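PDB 3R2U: metallo-beta-lactamase family protein from Staphylococcus aureus, which probably acts as an iron-dependent enzyme of the metallo-beta-lactamase superfamily that also carries a rhodanese-like domain associated with sulfur transfer. Local coordinates for residues 292-303 with 332-342; 107-115 with 274-282. All coordinates share one frame; numbering follows the deposited sequence. Where two conformers were deposited one is given.

Contact 1. Residues 292-303 with 332-342; sequences ATNTNRLTFDLR and YLNYDQEINLI
Phe300 pushes its ring between Tyr332 and Ile339, and this is the tightly packed side of a parallel pair of strands, 298-301 beside 339-342. The ring edge meets Tyr332 CB at Phe300 CE1 (3.5 Å), while Ile339 CG2 comes obliquely to Phe300 CD2 at 3.6 Å. Placing CG beside the backbone N (chi1 -64°) brings the ring back toward the partner strand. Leu298 lies alongside Ile339, its CD2 against CD1, and Leu341 CD2 touches Phe300 CB, completing an apolar face. On the other face Thr299 CG2 rests on Ile342 CG1. Between the faces runs the parallel ladder: Phe300 N binds Asn340 O and Phe300 O receives Ile342 N, the latter at 2.8 Å, and Leu298 O and Leu302 N extend it at the two ends.

The buried Asn340 amide marks the change from apolar packing to polar contacts. Its ND2 gives one N-H to Asn294 O at 2.6 Å, in the amide plane, and the other to a water that also donates to Thr299 OG1. Its OD1 offers a lone pair to Arg297 NH1 at 3.1 Å, guanidinium and amide planes nearly perpendicular (83°); Arg297 has two conformers, which makes this bond less certain. Farther out the contact loosens toward solvent. Arg297 NH2 and Glu338 OE2 are 4.2 Å apart, beyond a salt bridge, with the carboxylate oxygen well out of the guanidinium plane. A second water takes the Leu298 N-H while donating to Gln337 OE1 and Glu338 O.

Both strands are inner members of a four-stranded parallel sheet. Strand 317-318 flanks 298-301, strand 363-367 flanks 339-342, and helix 345-356 packs against the face bearing Leu341, with Leu302 reaching the same helix.

Contact 2. Residues 107-115 with 274-282; sequences DDTLGYKNM and KKINQFGMN
The C-terminal end of helix 269-279 docks on the loop 107-115 of the metallo-beta-lactamase domain, close to the iron site, with Lys113 and Asn114 of the loop donating to the helix's last carbonyls. Lys113 N meets Gln278 O at 2.8 Å. One residue on, Asn114 ND2 gives a nearly straight bond (164°) to a lone pair of Phe279 O at 2.9 Å, with the oxygen lying in the amide plane. Helical geometry stops at Gly280, which has positive phi.

Gln278 also donates to the loop, through its side chain. Extended throughout, with CG opposite the backbone N (chi1 -179°), it carries NE2 along the loop to Gly111 O at 2.8 Å, and more weakly to Thr109 O at 3.3 Å. Gln278 thus holds the loop on either side of Tyr112 in sequence, its side-chain NE2 donating to Gly111 O and its backbone O accepting from Lys113 N. Lys113 runs alongside Gln278 and also alongside Phe279, where its CG comes within 3.8 Å of Phe279 CE1; bent at chi2, it leads its amine back to a weak bond with Asp108 O. Asn114 ND2 also sits at the edge of the Phe279 ring, 3.7 Å from CD1. Farther back, Asp107 OD1 accepts from Thr109 N and Leu110 N in an Asx motif.

The side chain of Asn277 lies about 8 Å from the bound iron. It bonds through ND2 to the carbonyls of His82 and Phe85 and through OD1 to Ser87 N. Arg90 NH1 serves both Asn277 O and Lys113 O. Donors and a cation thus gather at carbonyls that the helix's own N-H groups cannot reach, and would be expected to offset the partial negative charge at this end.

Contact 2 comes first along the chain and closes before contact 1 opens: helix 269-279 leads by way of a linking loop to strand 298-301, the next regular element. Their centres lie 28 Å apart, with contact 2 near the iron, which His80, His143 and Asp169 bind, and contact 1 in the separate parallel sheet farther from the centre of the chain. The helix joins the two regions. Its end is held by loop 107-115, while Tyr335 of contact 1 packs against the helix, Tyr335 CE2 lying 4.0 Å from Ile276 CD1. The helix thus touches both the metal-binding part and the parallel-sheet unit that follows it in the chain.

Contact 1. Residues 292-303 with 332-342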
loop_
_atom_site.group_PDB
_atom_site.type_symbol
_atom_site.label_atom_id
_atom_site.label_comp_id
_atom_site.label_asym_id
_atom_site.label_seq_id
_atom_site.Cartn_x
_atom_site.Cartn_y
_atom_site.Cartn_z
ATOM N N ALA A 292 -20.019 -14.201 -2.439
ATOM C CA ALA A 292 -20.681 -15.495 -2.470
ATOM C C ALA A 292 -22.167 -15.305 -2.264
ATOM O O ALA A 292 -22.575 -14.471 -1.492
ATOM C CB ALA A 292 -20.106 -16.410 -1.395
ATOM N N THR A 293 -22.971 -16.054 -2.998
ATOM C CA THR A 293 -24.412 -16.027 -2.817
ATOM C C THR A 293 -24.854 -17.152 -1.874
ATOM O O THR A 293 -25.947 -17.077 -1.315
ATOM C CB THR A 293 -25.146 -16.169 -4.137
ATOM O OG1 THR A 293 -24.627 -17.301 -4.828
ATOM C CG2 THR A 293 -24.960 -14.907 -4.993
ATOM N N ASN A 294 -24.035 -18.202 -1.720
ATOM C CA ASN A 294 -24.355 -19.273 -0.779
ATOM C C ASN A 294 -24.232 -18.766 0.655
ATOM O O ASN A 294 -23.133 -18.531 1.132
ATOM C CB ASN A 294 -23.417 -20.464 -0.999
ATOM C CG ASN A 294 -23.712 -21.657 -0.071
ATOM O OD1 ASN A 294 -24.369 -21.533 0.963
ATOM N ND2 ASN A 294 -23.204 -22.818 -0.449
ATOM N N THR A 295 -25.354 -18.589 1.339
ATOM C CA THR A 295 -25.340 -18.159 2.732
ATOM C C THR A 295 -25.560 -19.324 3.731
ATOM O O THR A 295 -25.769 -19.082 4.914
ATOM C CB THR A 295 -26.421 -17.110 2.993
ATOM O OG1 THR A 295 -27.693 -17.646 2.614
ATOM C CG2 THR A 295 -26.155 -15.816 2.189
ATOM N N ASN A 296 -25.523 -20.553 3.197
ATOM C CA ASN A 296 -25.667 -21.795 3.953
ATOM C C ASN A 296 -24.294 -22.366 4.298
ATOM O O ASN A 296 -23.949 -23.512 3.971
ATOM C CB ASN A 296 -26.491 -22.790 3.136
ATOM C CG ASN A 296 -27.892 -22.278 2.884
ATOM O OD1 ASN A 296 -28.420 -22.351 1.773
ATOM N ND2 ASN A 296 -28.477 -21.688 3.912
ATOM N N ARG A 297 -23.506 -21.534 4.956
ATOM C CA ARG A 297 -22.188 -21.925 5.382
ATOM C C ARG A 297 -21.904 -21.287 6.708
ATOM O O ARG A 297 -22.482 -20.260 7.064
ATOM C CB ARG A 297 -21.110 -21.441 4.412
ATOM C CG ARG A 297 -21.115 -22.081 3.070
ATOM C CD ARG A 297 -19.801 -21.762 2.367
ATOM N NE ARG A 297 -19.740 -22.336 1.040
ATOM C CZ ARG A 297 -19.835 -21.638 -0.085
ATOM N NH1 ARG A 297 -19.953 -20.315 -0.052
ATOM N NH2 ARG A 297 -19.774 -22.274 -1.251
ATOM N N LEU A 298 -20.978 -21.884 7.427
ATOM C CA LEU A 298 -20.543 -21.320 8.674
ATOM C C LEU A 298 -20.002 -19.960 8.239
ATOM O O LEU A 298 -19.226 -19.886 7.278
ATOM C CB LEU A 298 -19.430 -22.189 9.235
ATOM C CG LEU A 298 -18.704 -21.718 10.487
ATOM C CD1 LEU A 298 -19.714 -21.464 11.599
ATOM C CD2 LEU A 298 -17.670 -22.783 10.868
ATOM N N THR A 299 -20.440 -18.887 8.902
ATOM C CA THR A 299 -20.062 -17.531 8.517
ATOM C C THR A 299 -19.544 -16.674 9.679
ATOM O O THR A 299 -20.188 -16.591 10.715
ATOM C CB THR A 299 -21.283 -16.820 7.904
ATOM O OG1 THR A 299 -21.756 -17.561 6.775
ATOM C CG2 THR A 299 -20.938 -15.434 7.481
ATOM N N PHE A 300 -18.409 -16.003 9.482
ATOM C CA PHE A 300 -17.816 -15.147 10.520
ATOM C C PHE A 300 -17.833 -13.674 10.104
ATOM O O PHE A 300 -17.433 -13.319 8.992
ATOM C CB PHE A 300 -16.379 -15.578 10.828
ATOM C CG PHE A 300 -16.277 -16.964 11.409
ATOM C CD1 PHE A 300 -16.701 -17.213 12.703
ATOM C CD2 PHE A 300 -15.781 -18.016 10.663
ATOM C CE1 PHE A 300 -16.635 -18.484 13.240
ATOM C CE2 PHE A 300 -15.692 -19.298 11.211
ATOM C CZ PHE A 300 -16.122 -19.527 12.488
ATOM N N ASP A 301 -18.309 -12.830 11.010
ATOM C CA ASP A 301 -18.437 -11.398 10.764
ATOM C C ASP A 301 -17.199 -10.773 11.375
ATOM O O ASP A 301 -16.966 -10.871 12.578
ATOM C CB ASP A 301 -19.729 -10.878 11.381
ATOM C CG ASP A 301 -20.023 -9.409 11.045
ATOM O OD1 ASP A 301 -19.098 -8.581 10.907
ATOM O OD2 ASP A 301 -21.217 -9.075 10.951
ATOM N N LEU A 302 -16.409 -10.155 10.511
ATOM C CA LEU A 302 -15.108 -9.582 10.869
ATOM C C LEU A 302 -15.133 -8.201 11.455
ATOM O O LEU A 302 -14.072 -7.674 11.807
ATOM C CB LEU A 302 -14.228 -9.533 9.616
ATOM C CG LEU A 302 -13.994 -10.879 8.946
ATOM C CD1 LEU A 302 -13.283 -10.672 7.630
ATOM C CD2 LEU A 302 -13.201 -11.807 9.846
ATOM N N ARG A 303 -16.319 -7.593 11.565
ATOM C CA ARG A 303 -16.406 -6.229 12.077
ATOM C C ARG A 303 -16.198 -6.168 13.593
ATOM O O ARG A 303 -16.126 -7.190 14.268
ATOM C CB ARG A 303 -17.760 -5.603 11.709
ATOM C CG ARG A 303 -18.008 -5.460 10.204
ATOM C CD ARG A 303 -19.407 -4.967 9.959
ATOM N NE ARG A 303 -20.353 -5.942 10.487
ATOM C CZ ARG A 303 -21.575 -5.657 10.924
ATOM N NH1 ARG A 303 -22.032 -4.418 10.905
ATOM N NH2 ARG A 303 -22.334 -6.624 11.404
ATOM N N TYR A 332 -14.042 -21.684 17.025
ATOM C CA TYR A 332 -15.158 -21.915 16.099
ATOM C C TYR A 332 -14.786 -22.429 14.719
ATOM O O TYR A 332 -15.645 -22.963 14.036
ATOM C CB TYR A 332 -15.936 -20.613 15.882
ATOM C CG TYR A 332 -16.494 -20.029 17.144
ATOM C CD1 TYR A 332 -15.792 -19.057 17.843
ATOM C CD2 TYR A 332 -17.713 -20.459 17.651
ATOM C CE1 TYR A 332 -16.287 -18.529 19.014
ATOM C CE2 TYR A 332 -18.213 -19.941 18.830
ATOM C CZ TYR A 332 -17.492 -18.977 19.502
ATOM O OH TYR A 332 -17.974 -18.442 20.656
ATOM N N LEU A 333 -13.525 -22.281 14.311
ATOM C CA LEU A 333 -13.124 -22.671 12.964
ATOM C C LEU A 333 -13.293 -24.158 12.782
ATOM O O LEU A 333 -12.817 -24.930 13.591
ATOM C CB LEU A 333 -11.656 -22.277 12.681
ATOM C CG LEU A 333 -11.200 -22.347 11.213
ATOM C CD1 LEU A 333 -11.969 -21.379 10.346
ATOM C CD2 LEU A 333 -9.721 -22.065 11.089
ATOM N N ASN A 334 -14.018 -24.553 11.748
ATOM C CA ASN A 334 -14.164 -25.965 11.424
ATOM C C ASN A 334 -13.342 -26.228 10.133
ATOM O O ASN A 334 -13.728 -25.791 9.030
ATOM C CB ASN A 334 -15.639 -26.309 11.250
ATOM C CG ASN A 334 -15.876 -27.782 11.082
ATOM O OD1 ASN A 334 -15.016 -28.518 10.597
ATOM N ND2 ASN A 334 -17.053 -28.225 11.479
ATOM N N TYR A 335 -12.199 -26.919 10.280
ATOM C CA TYR A 335 -11.312 -27.184 9.146
ATOM C C TYR A 335 -11.909 -28.060 8.059
ATOM O O TYR A 335 -11.400 -28.091 6.947
ATOM C CB TYR A 335 -9.985 -27.805 9.621
ATOM C CG TYR A 335 -9.054 -26.819 10.281
ATOM C CD1 TYR A 335 -9.272 -26.396 11.584
ATOM C CD2 TYR A 335 -7.944 -26.313 9.604
ATOM C CE1 TYR A 335 -8.426 -25.511 12.191
ATOM C CE2 TYR A 335 -7.074 -25.436 10.223
ATOM C CZ TYR A 335 -7.332 -25.034 11.516
ATOM O OH TYR A 335 -6.519 -24.145 12.166
ATOM N N ASP A 336 -12.983 -28.758 8.377
ATOM C CA ASP A 336 -13.631 -29.663 7.440
ATOM C C ASP A 336 -14.714 -28.980 6.612
ATOM O O ASP A 336 -15.388 -29.644 5.808
ATOM C CB ASP A 336 -14.254 -30.839 8.209
ATOM C CG ASP A 336 -13.227 -31.601 9.066
ATOM O OD1 ASP A 336 -12.067 -31.692 8.665
ATOM O OD2 ASP A 336 -13.585 -32.138 10.128
ATOM N N GLN A 337 -14.933 -27.682 6.825
ATOM C CA GLN A 337 -15.968 -26.982 6.064
ATOM C C GLN A 337 -15.444 -25.727 5.396
ATOM O O GLN A 337 -14.495 -25.105 5.864
ATOM C CB GLN A 337 -17.125 -26.562 6.982
ATOM C CG GLN A 337 -17.795 -27.700 7.723
ATOM C CD GLN A 337 -19.017 -27.260 8.528
ATOM O OE1 GLN A 337 -19.584 -26.177 8.307
ATOM N NE2 GLN A 337 -19.457 -28.128 9.436
ATOM N N GLU A 338 -16.084 -25.369 4.304
ATOM C CA GLU A 338 -15.830 -24.107 3.636
ATOM C C GLU A 338 -16.607 -23.052 4.427
ATOM O O GLU A 338 -17.724 -23.297 4.885
ATOM C CB GLU A 338 -16.313 -24.139 2.187
ATOM C CG GLU A 338 -15.704 -25.268 1.351
ATOM C CD GLU A 338 -16.117 -25.188 -0.133
ATOM O OE1 GLU A 338 -16.600 -26.207 -0.675
ATOM O OE2 GLU A 338 -15.979 -24.105 -0.747
ATOM N N ILE A 339 -16.023 -21.872 4.555
ATOM C CA ILE A 339 -16.577 -20.813 5.383
ATOM C C ILE A 339 -16.725 -19.498 4.637
ATOM O O ILE A 339 -15.944 -19.215 3.737
ATOM C CB ILE A 339 -15.601 -20.645 6.575
ATOM C CG1 ILE A 339 -15.714 -21.874 7.473
ATOM C CG2 ILE A 339 -15.812 -19.352 7.328
ATOM C CD1 ILE A 339 -14.571 -22.066 8.437
ATOM N N ASN A 340 -17.764 -18.726 4.966
ATOM C CA ASN A 340 -17.927 -17.371 4.433
ATOM C C ASN A 340 -17.498 -16.342 5.479
ATOM O O ASN A 340 -17.593 -16.584 6.686
ATOM C CB ASN A 340 -19.379 -17.062 4.081
ATOM C CG ASN A 340 -19.867 -17.773 2.839
ATOM O OD1 ASN A 340 -19.092 -18.242 2.018
ATOM N ND2 ASN A 340 -21.167 -17.811 2.679
ATOM N N LEU A 341 -17.046 -15.192 5.000
ATOM C CA LEU A 341 -16.689 -14.091 5.841
ATOM C C LEU A 341 -17.555 -12.892 5.486
ATOM O O LEU A 341 -17.965 -12.735 4.334
ATOM C CB LEU A 341 -15.220 -13.722 5.656
ATOM C CG LEU A 341 -14.208 -14.781 6.001
ATOM C CD1 LEU A 341 -12.770 -14.276 5.700
ATOM C CD2 LEU A 341 -14.402 -15.232 7.492
ATOM N N ILE A 342 -17.861 -12.073 6.490
ATOM C CA ILE A 342 -18.626 -10.855 6.295
ATOM C C ILE A 342 -17.707 -9.662 6.528
ATOM O O ILE A 342 -17.050 -9.530 7.576
ATOM C CB ILE A 342 -19.870 -10.781 7.196
ATOM C CG1 ILE A 342 -20.885 -11.846 6.759
ATOM C CG2 ILE A 342 -20.508 -9.354 7.118
ATOM C CD1 ILE A 342 -22.087 -11.904 7.570
HETATM O O HOH W 1 -19.807 -24.291 6.421
HETATM O O HOH W 2 -22.926 -16.612 4.586
#

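Contact 2. Residues 107-115 with 274-282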
loop_
_atom_site.group_PDB
_atom_site.type_symbol
_atom_site.label_atom_id
_atom_site.label_comp_id
_atom_site.label_asym_id
_atom_site.label_seq_id
_atom_site.Cartn_x
_atom_site.Cartn_y
_atom_site.Cartn_z
ATOM N N ASP A 107 9.567 -40.629 19.169
ATOM C CA ASP A 107 9.424 -42.078 19.139
ATOM C C ASP A 107 8.931 -42.456 17.738
ATOM O O ASP A 107 8.667 -41.590 16.898
ATOM C CB ASP A 107 8.517 -42.596 20.256
ATOM C CG ASP A 107 7.094 -42.082 20.157
ATOM O OD1 ASP A 107 6.724 -41.443 19.144
ATOM O OD2 ASP A 107 6.336 -42.340 21.112
ATOM N N ASP A 108 8.786 -43.745 17.497
ATOM C CA ASP A 108 8.420 -44.249 16.171
ATOM C C ASP A 108 7.020 -43.844 15.672
ATOM O O ASP A 108 6.695 -44.066 14.506
ATOM C CB ASP A 108 8.558 -45.783 16.164
ATOM C CG ASP A 108 9.970 -46.255 16.560
ATOM O OD1 ASP A 108 10.876 -45.401 16.705
ATOM O OD2 ASP A 108 10.180 -47.481 16.731
ATOM N N THR A 109 6.217 -43.211 16.528
ATOM C CA THR A 109 4.832 -42.884 16.189
ATOM C C THR A 109 4.413 -41.411 16.220
ATOM O O THR A 109 3.533 -41.012 15.453
ATOM C CB THR A 109 3.906 -43.637 17.143
ATOM O OG1 THR A 109 4.230 -43.284 18.493
ATOM C CG2 THR A 109 4.066 -45.145 16.958
ATOM N N LEU A 110 5.017 -40.607 17.096
ATOM C CA LEU A 110 4.633 -39.192 17.230
ATOM C C LEU A 110 5.540 -38.208 16.480
ATOM O O LEU A 110 5.434 -37.014 16.666
ATOM C CB LEU A 110 4.578 -38.801 18.716
ATOM C CG LEU A 110 3.589 -39.630 19.551
ATOM C CD1 LEU A 110 3.672 -39.273 21.038
ATOM C CD2 LEU A 110 2.160 -39.459 19.033
ATOM N N GLY A 111 6.408 -38.715 15.616
ATOM C CA GLY A 111 7.337 -37.869 14.872
ATOM C C GLY A 111 6.767 -37.336 13.573
ATOM O O GLY A 111 5.612 -37.608 13.210
ATOM N N TYR A 112 7.587 -36.558 12.884
ATOM C CA TYR A 112 7.200 -35.973 11.605
ATOM C C TYR A 112 6.964 -37.053 10.544
ATOM O O TYR A 112 7.713 -38.024 10.466
ATOM C CB TYR A 112 8.306 -35.057 11.093
ATOM C CG TYR A 112 8.492 -33.765 11.827
ATOM C CD1 TYR A 112 9.311 -33.680 12.946
ATOM C CD2 TYR A 112 7.904 -32.614 11.361
ATOM C CE1 TYR A 112 9.499 -32.476 13.603
ATOM C CE2 TYR A 112 8.080 -31.410 12.002
ATOM C CZ TYR A 112 8.876 -31.335 13.128
ATOM O OH TYR A 112 9.058 -30.115 13.747
ATOM N N LYS A 113 5.936 -36.866 9.728
ATOM C CA LYS A 113 5.622 -37.796 8.645
ATOM C C LYS A 113 5.555 -37.029 7.326
ATOM O O LYS A 113 5.528 -35.796 7.319
ATOM C CB LYS A 113 4.274 -38.480 8.882
ATOM C CG LYS A 113 4.112 -39.155 10.259
ATOM C CD LYS A 113 5.007 -40.379 10.434
ATOM C CE LYS A 113 4.949 -40.870 11.882
ATOM N NZ LYS A 113 5.699 -42.129 12.075
ATOM N N ASN A 114 5.562 -37.768 6.218
ATOM C CA ASN A 114 5.407 -37.191 4.888
ATOM C C ASN A 114 6.380 -36.052 4.638
ATOM O O ASN A 114 5.982 -35.002 4.142
ATOM C CB ASN A 114 3.956 -36.673 4.722
ATOM C CG ASN A 114 2.918 -37.764 4.916
ATOM O OD1 ASN A 114 3.175 -38.926 4.633
ATOM N ND2 ASN A 114 1.728 -37.389 5.373
ATOM N N MET A 115 7.638 -36.229 5.024
ATOM C CA MET A 115 8.622 -35.166 4.883
ATOM C C MET A 115 9.278 -35.208 3.525
ATOM O O MET A 115 9.418 -36.258 2.946
ATOM C CB MET A 115 9.699 -35.257 5.965
ATOM C CG MET A 115 9.196 -34.979 7.368
ATOM S SD MET A 115 8.372 -33.402 7.509
ATOM C CE MET A 115 9.779 -32.272 7.366
ATOM N N LYS A 274 -1.523 -29.521 15.123
ATOM C CA LYS A 274 -0.537 -30.537 15.427
ATOM C C LYS A 274 -0.518 -31.617 14.328
ATOM O O LYS A 274 0.538 -32.128 13.947
ATOM C CB LYS A 274 -0.886 -31.175 16.768
ATOM C CG LYS A 274 0.270 -31.769 17.515
ATOM C CD LYS A 274 0.884 -30.726 18.462
ATOM C CE LYS A 274 1.904 -31.347 19.401
ATOM N NZ LYS A 274 3.269 -31.458 18.838
ATOM N N LYS A 275 -1.706 -31.981 13.859
ATOM C CA LYS A 275 -1.850 -32.988 12.792
ATOM C C LYS A 275 -1.362 -32.432 11.466
ATOM O O LYS A 275 -0.652 -33.098 10.741
ATOM C CB LYS A 275 -3.321 -33.378 12.655
ATOM C CG LYS A 275 -3.950 -33.914 13.938
ATOM C CD LYS A 275 -5.446 -33.530 13.987
ATOM C CE LYS A 275 -6.398 -34.587 13.499
ATOM N NZ LYS A 275 -6.728 -35.495 14.646
ATOM N N ILE A 276 -1.761 -31.204 11.135
ATOM C CA ILE A 276 -1.280 -30.549 9.906
ATOM C C ILE A 276 0.242 -30.463 9.883
ATOM O O ILE A 276 0.882 -30.663 8.847
ATOM C CB ILE A 276 -1.892 -29.137 9.775
ATOM C CG1 ILE A 276 -3.363 -29.277 9.375
ATOM C CG2 ILE A 276 -1.128 -28.288 8.779
ATOM C CD1 ILE A 276 -4.113 -27.960 9.336
ATOM N N ASN A 277 0.826 -30.144 11.034
ATOM C CA ASN A 277 2.266 -30.055 11.144
ATOM C C ASN A 277 2.980 -31.389 11.148
ATOM O O ASN A 277 4.094 -31.505 10.632
ATOM C CB ASN A 277 2.634 -29.200 12.359
ATOM C CG ASN A 277 2.294 -27.744 12.115
ATOM O OD1 ASN A 277 2.349 -27.300 10.965
ATOM N ND2 ASN A 277 1.881 -27.015 13.153
ATOM N N GLN A 278 2.348 -32.403 11.725
ATOM C CA GLN A 278 2.946 -33.704 11.741
ATOM C C GLN A 278 2.867 -34.363 10.350
ATOM O O GLN A 278 3.807 -35.022 9.955
ATOM C CB GLN A 278 2.265 -34.617 12.790
ATOM C CG GLN A 278 2.903 -35.995 12.830
ATOM C CD GLN A 278 2.271 -36.956 13.807
ATOM O OE1 GLN A 278 1.173 -36.733 14.298
ATOM N NE2 GLN A 278 2.970 -38.046 14.081
ATOM N N PHE A 279 1.742 -34.179 9.641
ATOM C CA PHE A 279 1.500 -34.828 8.331
ATOM C C PHE A 279 1.665 -33.972 7.066
ATOM O O PHE A 279 1.762 -34.519 5.951
ATOM C CB PHE A 279 0.112 -35.464 8.331
ATOM C CG PHE A 279 0.016 -36.626 9.237
ATOM C CD1 PHE A 279 0.431 -37.861 8.808
ATOM C CD2 PHE A 279 -0.409 -36.477 10.550
ATOM C CE1 PHE A 279 0.386 -38.975 9.670
ATOM C CE2 PHE A 279 -0.463 -37.578 11.416
ATOM C CZ PHE A 279 -0.062 -38.818 10.973
ATOM N N GLY A 280 1.726 -32.659 7.258
ATOM C CA GLY A 280 1.854 -31.697 6.175
ATOM C C GLY A 280 0.525 -31.348 5.555
ATOM O O GLY A 280 -0.462 -32.048 5.744
ATOM N N MET A 281 0.493 -30.229 4.845
ATOM C CA MET A 281 -0.688 -29.838 4.095
ATOM C C MET A 281 -0.222 -29.276 2.756
ATOM O O MET A 281 0.974 -29.194 2.505
ATOM C CB MET A 281 -1.514 -28.810 4.851
ATOM C CG MET A 281 -0.823 -27.424 5.016
ATOM S SD MET A 281 -1.917 -26.231 5.804
ATOM C CE MET A 281 -3.259 -26.196 4.625
ATOM N N ASN A 282 -1.165 -28.858 1.921
ATOM C CA ASN A 282 -0.845 -28.304 0.612
ATOM C C ASN A 282 0.084 -27.089 0.714
ATOM O O ASN A 282 0.084 -26.375 1.725
ATOM C CB ASN A 282 -2.132 -27.869 -0.101
ATOM C CG ASN A 282 -2.993 -29.039 -0.528
ATOM O OD1 ASN A 282 -2.546 -30.166 -0.560
ATOM N ND2 ASN A 282 -4.244 -28.759 -0.857
#